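Local coordinates for protein putative TIM-barrel metal-dependent hydrolase (PDB 4DZI) that probably catalyses a metal-dependent hydrolysis as a TIM-barrel amidohydrolase with a two-metal centre, here occupied by cadmium, at residues 15-20 and 356-361; 55-60 and 122-127. One frame throughout, in Å; residues are numbered along the deposited sequence.

Contact 1: residues 15-20 and 356-361; sequences HYYEPL and DWPHGE. With CD (cadmium ion), chain P; CD (cadmium ion), chain Q.
The imidazole of H15 lies flat over that of H359 in an offset stack, centroids 3.8 Å apart and planes at 9°, with H359 CE1 above the middle of the H15 ring. Both rings are ligands of the two-metal centre of the amidohydrolase barrel, where H15 ends strand 9-15 and the loop 356-361 comes from the C-terminal half. H15 reaches over H359 with CG beside its backbone N and anti to the carbonyl carbon (chi1 -66°). H15 NE2 binds one cadmium at 2.2 Å, H359 ND1 the other at 2.3 Å. D356 joins the ions: its OD1 sits 2.3 Å from the H15 cadmium and, more loosely, 2.7 Å from the H359 cadmium, which OD2 also binds. E361 OE2 and a water add to that second ion; D13 and H230 complete the shell of the H15-bound ion, and E293 binds both. H359 NE2, not the metal-binding nitrogen, is hydrogen-bonded to T123 OG1, which should help fix the ring's rotation. At the backbone, H15 N donates to W357 O. Y17 CE2 lies 3.8 Å from CG of P358, the residue after a cis peptide bond. In the Y17 ring plane, a water accepts from Y17 OH at 2.6 Å and donates to P358 O.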
ATOM      1  N   HIS C  15       4.435   8.798  25.515  1.00 12.20           N
ATOM      2  CA  HIS C  15       4.614  10.163  24.996  1.00 10.43           C
ATOM      3  C   HIS C  15       4.667  11.258  26.044  1.00 12.35           C
ATOM      4  O   HIS C  15       4.122  11.109  27.130  1.00 12.44           O
ATOM      5  CB  HIS C  15       3.490  10.481  23.981  1.00 11.13           C
ATOM      6  CG  HIS C  15       3.567   9.631  22.750  1.00 11.86           C
ATOM      7  ND1 HIS C  15       4.367   9.949  21.723  1.00 13.29           N
ATOM      8  CD2 HIS C  15       2.988   8.401  22.438  1.00 13.74           C
ATOM      9  CE1 HIS C  15       4.298   8.992  20.777  1.00  8.32           C
ATOM     10  NE2 HIS C  15       3.460   8.046  21.200  1.00 11.27           N
ATOM     11  N   TYR C  16       5.352  12.343  25.693  1.00 13.98           N
ATOM     12  CA  TYR C  16       5.164  13.644  26.327  1.00 15.12           C
ATOM     13  C   TYR C  16       4.372  14.510  25.339  1.00 19.44           C
ATOM     14  O   TYR C  16       4.205  14.150  24.153  1.00 13.48           O
ATOM     15  CB  TYR C  16       6.518  14.296  26.641  1.00 14.18           C
ATOM     16  CG  TYR C  16       7.482  14.174  25.510  1.00 11.64           C
ATOM     17  CD1 TYR C  16       7.373  14.984  24.365  1.00 11.93           C
ATOM     18  CD2 TYR C  16       8.509  13.223  25.541  1.00 12.98           C
ATOM     19  CE1 TYR C  16       8.258  14.836  23.300  1.00 14.83           C
ATOM     20  CE2 TYR C  16       9.394  13.062  24.469  1.00 12.71           C
ATOM     21  CZ  TYR C  16       9.270  13.881  23.357  1.00 14.22           C
ATOM     22  OH  TYR C  16      10.119  13.738  22.293  1.00 16.45           O
ATOM     23  N   TYR C  17       3.881  15.657  25.817  1.00 11.93           N
ATOM     24  CA  TYR C  17       3.303  16.651  24.925  1.00 12.42           C
ATOM     25  C   TYR C  17       4.292  17.812  24.947  1.00 13.10           C
ATOM     26  O   TYR C  17       4.624  18.369  26.016  1.00 15.11           O
ATOM     27  CB  TYR C  17       1.926  17.067  25.419  1.00 14.65           C
ATOM     28  CG  TYR C  17       0.876  15.983  25.226  1.00 11.81           C
ATOM     29  CD1 TYR C  17       0.663  15.425  23.964  1.00 14.41           C
ATOM     30  CD2 TYR C  17       0.140  15.466  26.284  1.00 11.91           C
ATOM     31  CE1 TYR C  17      -0.302  14.451  23.743  1.00 13.68           C
ATOM     32  CE2 TYR C  17      -0.801  14.472  26.087  1.00 15.57           C
ATOM     33  CZ  TYR C  17      -1.020  13.954  24.813  1.00 12.85           C
ATOM     34  OH  TYR C  17      -1.993  12.993  24.619  1.00 15.17           O
ATOM     35  N   GLU C  18       4.812  18.172  23.793  1.00 13.15           N
ATOM     36  CA  GLU C  18       5.843  19.223  23.741  1.00 12.39           C
ATOM     37  C   GLU C  18       5.305  20.572  24.160  1.00 14.12           C
ATOM     38  O   GLU C  18       4.211  20.938  23.794  1.00 15.14           O
ATOM     39  CB  GLU C  18       6.402  19.392  22.334  1.00 14.94           C
ATOM     40  CG  GLU C  18       7.147  18.189  21.762  1.00 17.23           C
ATOM     41  CD  GLU C  18       6.250  17.135  21.111  1.00 12.62           C
ATOM     42  OE1 GLU C  18       5.015  17.105  21.285  1.00 14.47           O
ATOM     43  OE2 GLU C  18       6.813  16.319  20.361  1.00 13.55           O
ATOM     44  N   PRO C  19       6.120  21.340  24.874  1.00 15.73           N
ATOM     45  CA  PRO C  19       5.777  22.752  25.055  1.00 20.32           C
ATOM     46  C   PRO C  19       5.937  23.515  23.738  1.00 16.48           C
ATOM     47  O   PRO C  19       6.596  23.039  22.795  1.00 14.97           O
ATOM     48  CB  PRO C  19       6.809  23.222  26.081  1.00 23.32           C
ATOM     49  CG  PRO C  19       8.003  22.352  25.806  1.00 21.10           C
ATOM     50  CD  PRO C  19       7.405  20.989  25.512  1.00 15.84           C
ATOM     51  N   LEU C  20       5.330  24.695  23.660  1.00 15.86           N
ATOM     52  CA  LEU C  20       5.356  25.450  22.410  1.00 17.68           C
ATOM     53  C   LEU C  20       6.756  25.766  21.888  1.00 15.67           C
ATOM     54  O   LEU C  20       6.909  26.008  20.712  1.00 17.10           O
ATOM     55  CB  LEU C  20       4.573  26.767  22.574  1.00 15.45           C
ATOM     56  CG  LEU C  20       3.066  26.602  22.704  1.00 20.34           C
ATOM     57  CD1 LEU C  20       2.450  27.975  22.945  1.00 26.45           C
ATOM     58  CD2 LEU C  20       2.434  25.964  21.452  1.00 16.95           C
ATOM     59  N   ASP C 356       1.350   3.292  24.423  1.00 12.81           N
ATOM     60  CA  ASP C 356       1.062   4.580  23.782  1.00 11.42           C
ATOM     61  C   ASP C 356       0.454   5.555  24.756  1.00 13.01           C
ATOM     62  O   ASP C 356      -0.225   6.493  24.363  1.00 14.89           O
ATOM     63  CB  ASP C 356       0.114   4.410  22.580  1.00 15.01           C
ATOM     64  CG  ASP C 356       0.119   5.620  21.640  1.00 11.91           C
ATOM     65  OD1 ASP C 356       1.135   6.317  21.484  1.00 14.67           O
ATOM     66  OD2 ASP C 356      -0.932   5.824  21.001  1.00 16.39           O
ATOM     67  N   TRP C 357       0.680   5.327  26.042  1.00 11.50           N
ATOM     68  CA  TRP C 357       0.169   6.288  27.028  1.00  9.78           C
ATOM     69  C   TRP C 357       0.899   7.614  26.967  1.00  9.88           C
ATOM     70  O   TRP C 357       2.114   7.660  26.820  1.00 11.65           O
ATOM     71  CB  TRP C 357       0.335   5.624  28.410  1.00 12.33           C
ATOM     72  CG  TRP C 357      -0.510   6.290  29.464  1.00 12.37           C
ATOM     73  CD1 TRP C 357      -1.820   5.984  29.815  1.00 16.34           C
ATOM     74  CD2 TRP C 357      -0.132   7.398  30.348  1.00 12.15           C
ATOM     75  NE1 TRP C 357      -2.268   6.818  30.829  1.00 13.01           N
ATOM     76  CE2 TRP C 357      -1.314   7.692  31.168  1.00 11.88           C
ATOM     77  CE3 TRP C 357       1.012   8.171  30.515  1.00 13.67           C
ATOM     78  CZ2 TRP C 357      -1.311   8.705  32.134  1.00 14.32           C
ATOM     79  CZ3 TRP C 357       1.000   9.174  31.495  1.00 16.73           C
ATOM     80  CH2 TRP C 357      -0.152   9.444  32.266  1.00 14.24           C
ATOM     81  N   PRO C 358       0.189   8.761  27.092  1.00 12.48           N
ATOM     82  CA  PRO C 358      -1.197   8.986  27.455  1.00 12.43           C
ATOM     83  C   PRO C 358      -2.094   9.293  26.263  1.00 13.37           C
ATOM     84  O   PRO C 358      -3.120   9.921  26.439  1.00 12.97           O
ATOM     85  CB  PRO C 358      -1.088  10.270  28.264  1.00 11.99           C
ATOM     86  CG  PRO C 358      -0.089  11.064  27.529  1.00 14.27           C
ATOM     87  CD  PRO C 358       0.946  10.034  27.110  1.00 15.24           C
ATOM     88  N   HIS C 359      -1.728   8.870  25.053  1.00 12.02           N
ATOM     89  CA  HIS C 359      -2.589   9.244  23.915  1.00 11.67           C
ATOM     90  C   HIS C 359      -3.991   8.694  23.962  1.00 18.19           C
ATOM     91  O   HIS C 359      -4.251   7.672  24.554  1.00 16.11           O
ATOM     92  CB  HIS C 359      -1.903   8.781  22.609  1.00 12.24           C
ATOM     93  CG  HIS C 359      -0.743   9.649  22.177  1.00 11.59           C
ATOM     94  ND1 HIS C 359      -0.026   9.407  21.021  1.00 11.53           N
ATOM     95  CD2 HIS C 359      -0.210  10.794  22.729  1.00 11.93           C
ATOM     96  CE1 HIS C 359       0.903  10.353  20.877  1.00 11.43           C
ATOM     97  NE2 HIS C 359       0.778  11.218  21.911  1.00 14.54           N
ATOM     98  N   GLY C 360      -4.939   9.378  23.312  1.00 12.91           N
ATOM     99  CA  GLY C 360      -6.318   8.904  23.403  1.00 12.28           C
ATOM    100  C   GLY C 360      -6.528   7.520  22.802  1.00 15.84           C
ATOM    101  O   GLY C 360      -7.370   6.729  23.279  1.00 16.92           O
ATOM    102  N   GLU C 361      -5.750   7.225  21.753  1.00 14.36           N
ATOM    103  CA  GLU C 361      -5.788   5.914  21.069  1.00 17.18           C
ATOM    104  C   GLU C 361      -4.973   4.832  21.791  1.00 20.42           C
ATOM    105  O   GLU C 361      -4.965   3.655  21.380  1.00 18.53           O
ATOM    106  CB  GLU C 361      -5.290   6.056  19.609  1.00 16.27           C
ATOM    107  CG  GLU C 361      -3.802   6.450  19.441  1.00 15.26           C
ATOM    108  CD  GLU C 361      -3.518   7.955  19.473  1.00 16.48           C
ATOM    109  OE1 GLU C 361      -4.459   8.731  19.827  1.00 18.85           O
ATOM    110  OE2 GLU C 361      -2.364   8.391  19.118  1.00 15.59           O
TER
HETATM  111 CD    CD P 501      -0.312   7.605  19.607  1.00 14.22          CD
HETATM  112 CD    CD Q 502       3.115   6.073  20.313  1.00 12.10          CD
HETATM  113  O   HOH W   1      -3.498  12.580  26.725  1.00 15.53           O
HETATM  114  O   HOH W   2       0.587   9.082  17.823  1.00 15.79           O

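Contact 2: residues 55-60 and 122-127; sequences HFIPNP and PTFGCG
Two irregular loops meet here, F56 CA coming 5.8 Å from G127 CA and I57 CA 6.3 Å from F124 CA, while 122-127 curls back on itself through the backbone bonds C126 N to T123 O and G127 N to F124 O. The loop 122-127 leaves strand 115-121 of the TIM barrel and leads into helix 128-131; 55-60 belongs to the excursion between the short strands 52-53 and 65-66. The contact is made by side chains of the first loop pressing on the turn of the second. F56 extends its ring with CG anti to the backbone N (chi1 176°), which lays one face against G127. This is a CH-pi contact, G127 CA standing 3.7 Å from the ring centroid, 22° off the normal and displaced toward the CD2 side. G127, having no side chain, presents its CA directly to the ring face. The ring edge meets the backbone as well: T123 O lies in the ring plane, 3.5 Å from F56 CE2. Beyond it, F56 CZ reaches the CB of C126 at 4.2 Å. I57 turns its ethyl branch to the neighbouring part of the turn, CG1 lying beside the backbone N (chi1 -59°). I57 CG1 comes to the edge of the F124 ring, 3.7 Å from CD1. The F124 side chain also touches V36 and M38 of strand 36-40 and A47 of strand 45-49. I57 CD1 passes across the methyl of T123, 4.1 Å from CG2.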
ATOM      1  N   HIS C  55      -0.958  21.366  10.056  1.00 15.77           N
ATOM      2  CA  HIS C  55      -2.168  20.896  10.691  1.00 16.97           C
ATOM      3  C   HIS C  55      -2.011  19.526  11.275  1.00 16.22           C
ATOM      4  O   HIS C  55      -2.997  18.852  11.541  1.00 19.67           O
ATOM      5  CB  HIS C  55      -3.336  20.925   9.690  1.00 21.16           C
ATOM      6  CG  HIS C  55      -3.663  22.314   9.197  1.00 23.16           C
ATOM      7  ND1 HIS C  55      -4.289  23.237   9.973  1.00 27.23           N
ATOM      8  CD2 HIS C  55      -3.420  22.930   7.958  1.00 29.62           C
ATOM      9  CE1 HIS C  55      -4.432  24.384   9.269  1.00 27.38           C
ATOM     10  NE2 HIS C  55      -3.895  24.192   8.036  1.00 31.02           N
ATOM     11  N   PHE C  56      -0.780  19.093  11.519  1.00 16.66           N
ATOM     12  CA  PHE C  56      -0.555  17.726  11.979  1.00 14.65           C
ATOM     13  C   PHE C  56      -1.111  17.558  13.389  1.00 13.74           C
ATOM     14  O   PHE C  56      -1.797  16.547  13.674  1.00 17.39           O
ATOM     15  CB  PHE C  56       0.940  17.384  11.957  1.00 16.12           C
ATOM     16  CG  PHE C  56       1.258  16.005  12.516  1.00 17.70           C
ATOM     17  CD1 PHE C  56       0.876  14.850  11.839  1.00 17.84           C
ATOM     18  CD2 PHE C  56       1.953  15.884  13.705  1.00 17.67           C
ATOM     19  CE1 PHE C  56       1.181  13.590  12.349  1.00 18.69           C
ATOM     20  CE2 PHE C  56       2.279  14.632  14.223  1.00 20.29           C
ATOM     21  CZ  PHE C  56       1.899  13.479  13.546  1.00 17.13           C
ATOM     22  N   ILE C  57      -0.883  18.569  14.226  1.00 15.83           N
ATOM     23  CA  ILE C  57      -1.501  18.585  15.568  1.00 16.20           C
ATOM     24  C   ILE C  57      -2.611  19.651  15.564  1.00 17.91           C
ATOM     25  O   ILE C  57      -2.334  20.838  15.315  1.00 19.77           O
ATOM     26  CB  ILE C  57      -0.456  18.923  16.656  1.00 19.60           C
ATOM     27  CG1 ILE C  57       0.712  17.889  16.675  1.00 17.43           C
ATOM     28  CG2 ILE C  57      -1.131  19.069  18.019  1.00 20.40           C
ATOM     29  CD1 ILE C  57       0.288  16.432  16.886  1.00 18.09           C
ATOM     30  N   PRO C  58      -3.859  19.256  15.865  1.00 20.02           N
ATOM     31  CA  PRO C  58      -4.977  20.220  15.869  1.00 20.14           C
ATOM     32  C   PRO C  58      -4.824  21.382  16.855  1.00 25.09           C
ATOM     33  O   PRO C  58      -5.312  22.481  16.580  1.00 22.89           O
ATOM     34  CB  PRO C  58      -6.196  19.354  16.227  1.00 22.88           C
ATOM     35  CG  PRO C  58      -5.819  17.974  15.797  1.00 29.96           C
ATOM     36  CD  PRO C  58      -4.330  17.869  16.026  1.00 23.58           C
ATOM     37  N   ASN C  59      -4.157  21.157  17.992  1.00 19.45           N
ATOM     38  CA  ASN C  59      -3.883  22.245  18.937  1.00 19.81           C
ATOM     39  C   ASN C  59      -2.507  22.111  19.547  1.00 18.75           C
ATOM     40  O   ASN C  59      -2.317  21.292  20.439  1.00 20.72           O
ATOM     41  CB  ASN C  59      -4.950  22.275  20.050  1.00 16.66           C
ATOM     42  CG  ASN C  59      -4.686  23.337  21.073  1.00 21.36           C
ATOM     43  OD1 ASN C  59      -3.872  24.216  20.862  1.00 24.59           O
ATOM     44  ND2 ASN C  59      -5.399  23.267  22.189  1.00 23.78           N
ATOM     45  N   PRO C  60      -1.526  22.910  19.074  1.00 13.77           N
ATOM     46  CA  PRO C  60      -0.150  22.743  19.547  1.00 19.62           C
ATOM     47  C   PRO C  60       0.044  23.154  20.992  1.00 21.04           C
ATOM     48  O   PRO C  60       1.108  22.856  21.571  1.00 16.94           O
ATOM     49  CB  PRO C  60       0.663  23.621  18.601  1.00 20.52           C
ATOM     50  CG  PRO C  60      -0.323  24.651  18.135  1.00 21.94           C
ATOM     51  CD  PRO C  60      -1.626  23.932  18.009  1.00 21.21           C
ATOM     52  N   PRO C 122       8.036  11.588  20.840  1.00 10.49           N
ATOM     53  CA  PRO C 122       7.408  12.860  20.561  1.00 12.17           C
ATOM     54  C   PRO C 122       5.953  12.725  20.133  1.00 13.36           C
ATOM     55  O   PRO C 122       5.489  11.640  19.732  1.00 12.05           O
ATOM     56  CB  PRO C 122       8.217  13.425  19.363  1.00 12.97           C
ATOM     57  CG  PRO C 122       9.382  12.517  19.176  1.00 12.32           C
ATOM     58  CD  PRO C 122       8.920  11.180  19.740  1.00 12.17           C
ATOM     59  N   THR C 123       5.238  13.846  20.217  1.00 11.22           N
ATOM     60  CA  THR C 123       3.886  13.938  19.690  1.00 13.62           C
ATOM     61  C   THR C 123       3.915  14.919  18.513  1.00 15.71           C
ATOM     62  O   THR C 123       3.902  14.504  17.345  1.00 13.29           O
ATOM     63  CB  THR C 123       2.855  14.308  20.790  1.00 12.22           C
ATOM     64  OG1 THR C 123       2.897  13.280  21.804  1.00 13.01           O
ATOM     65  CG2 THR C 123       1.440  14.364  20.182  1.00 14.41           C
ATOM     66  N   PHE C 124       4.003  16.209  18.810  1.00 12.98           N
ATOM     67  CA  PHE C 124       4.212  17.214  17.752  1.00 14.04           C
ATOM     68  C   PHE C 124       5.430  16.913  16.865  1.00 14.42           C
ATOM     69  O   PHE C 124       5.386  17.134  15.665  1.00 14.31           O
ATOM     70  CB  PHE C 124       4.358  18.595  18.414  1.00 16.33           C
ATOM     71  CG  PHE C 124       4.613  19.730  17.453  1.00 15.92           C
ATOM     72  CD1 PHE C 124       3.582  20.285  16.705  1.00 28.25           C
ATOM     73  CD2 PHE C 124       5.894  20.253  17.317  1.00 12.38           C
ATOM     74  CE1 PHE C 124       3.825  21.329  15.822  1.00 25.12           C
ATOM     75  CE2 PHE C 124       6.135  21.318  16.450  1.00 15.72           C
ATOM     76  CZ  PHE C 124       5.103  21.852  15.696  1.00 17.12           C
ATOM     77  N   GLY C 125       6.536  16.430  17.432  1.00 13.44           N
ATOM     78  CA  GLY C 125       7.758  16.302  16.680  1.00 14.86           C
ATOM     79  C   GLY C 125       7.634  15.318  15.511  1.00 12.88           C
ATOM     80  O   GLY C 125       8.426  15.390  14.569  1.00 14.94           O
ATOM     81  N   CYS C 126       6.668  14.409  15.594  1.00 12.31           N
ATOM     82  CA  CYS C 126       6.461  13.391  14.520  1.00 13.28           C
ATOM     83  C   CYS C 126       5.824  13.974  13.247  1.00 12.03           C
ATOM     84  O   CYS C 126       5.665  13.221  12.255  1.00 16.00           O
ATOM     85  CB  CYS C 126       5.642  12.200  15.015  1.00 15.86           C
ATOM     86  SG  CYS C 126       6.535  11.292  16.323  1.00 20.23           S
ATOM     87  N   GLY C 127       5.460  15.256  13.248  1.00 11.06           N
ATOM     88  CA  GLY C 127       4.957  15.920  12.022  1.00 14.22           C
ATOM     89  C   GLY C 127       5.898  16.934  11.397  1.00 12.88           C
ATOM     90  O   GLY C 127       5.605  17.450  10.314  1.00 14.84           O
TER

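How the contacts relate
Contact 2 is nested in the chain loop that contact 1 closes, and their centres lie 10 Å apart. The segments 15-20 and 122-127 bind one another directly: E18 OE1 is 2.8 Å from F124 N and Y16 O is 2.8 Å from T123 OG1, both probable hydrogen bonds. The carboxylate of E18 also takes T123 N and G125 N through OE2, gripping the start of the turn that F56 and I57 cover. T123 lies close behind the site, its side chain about 7 Å from a cadmium ion at the nearest atom, and holds the metal ligand H359 through OG1. Contact 1 thus supplies first-shell ligands, whereas contact 2 packs the excursion 55-60 onto a second-shell loop. H15 ND1 approaches P122 O at 2.8 Å in a weak hydrogen bond.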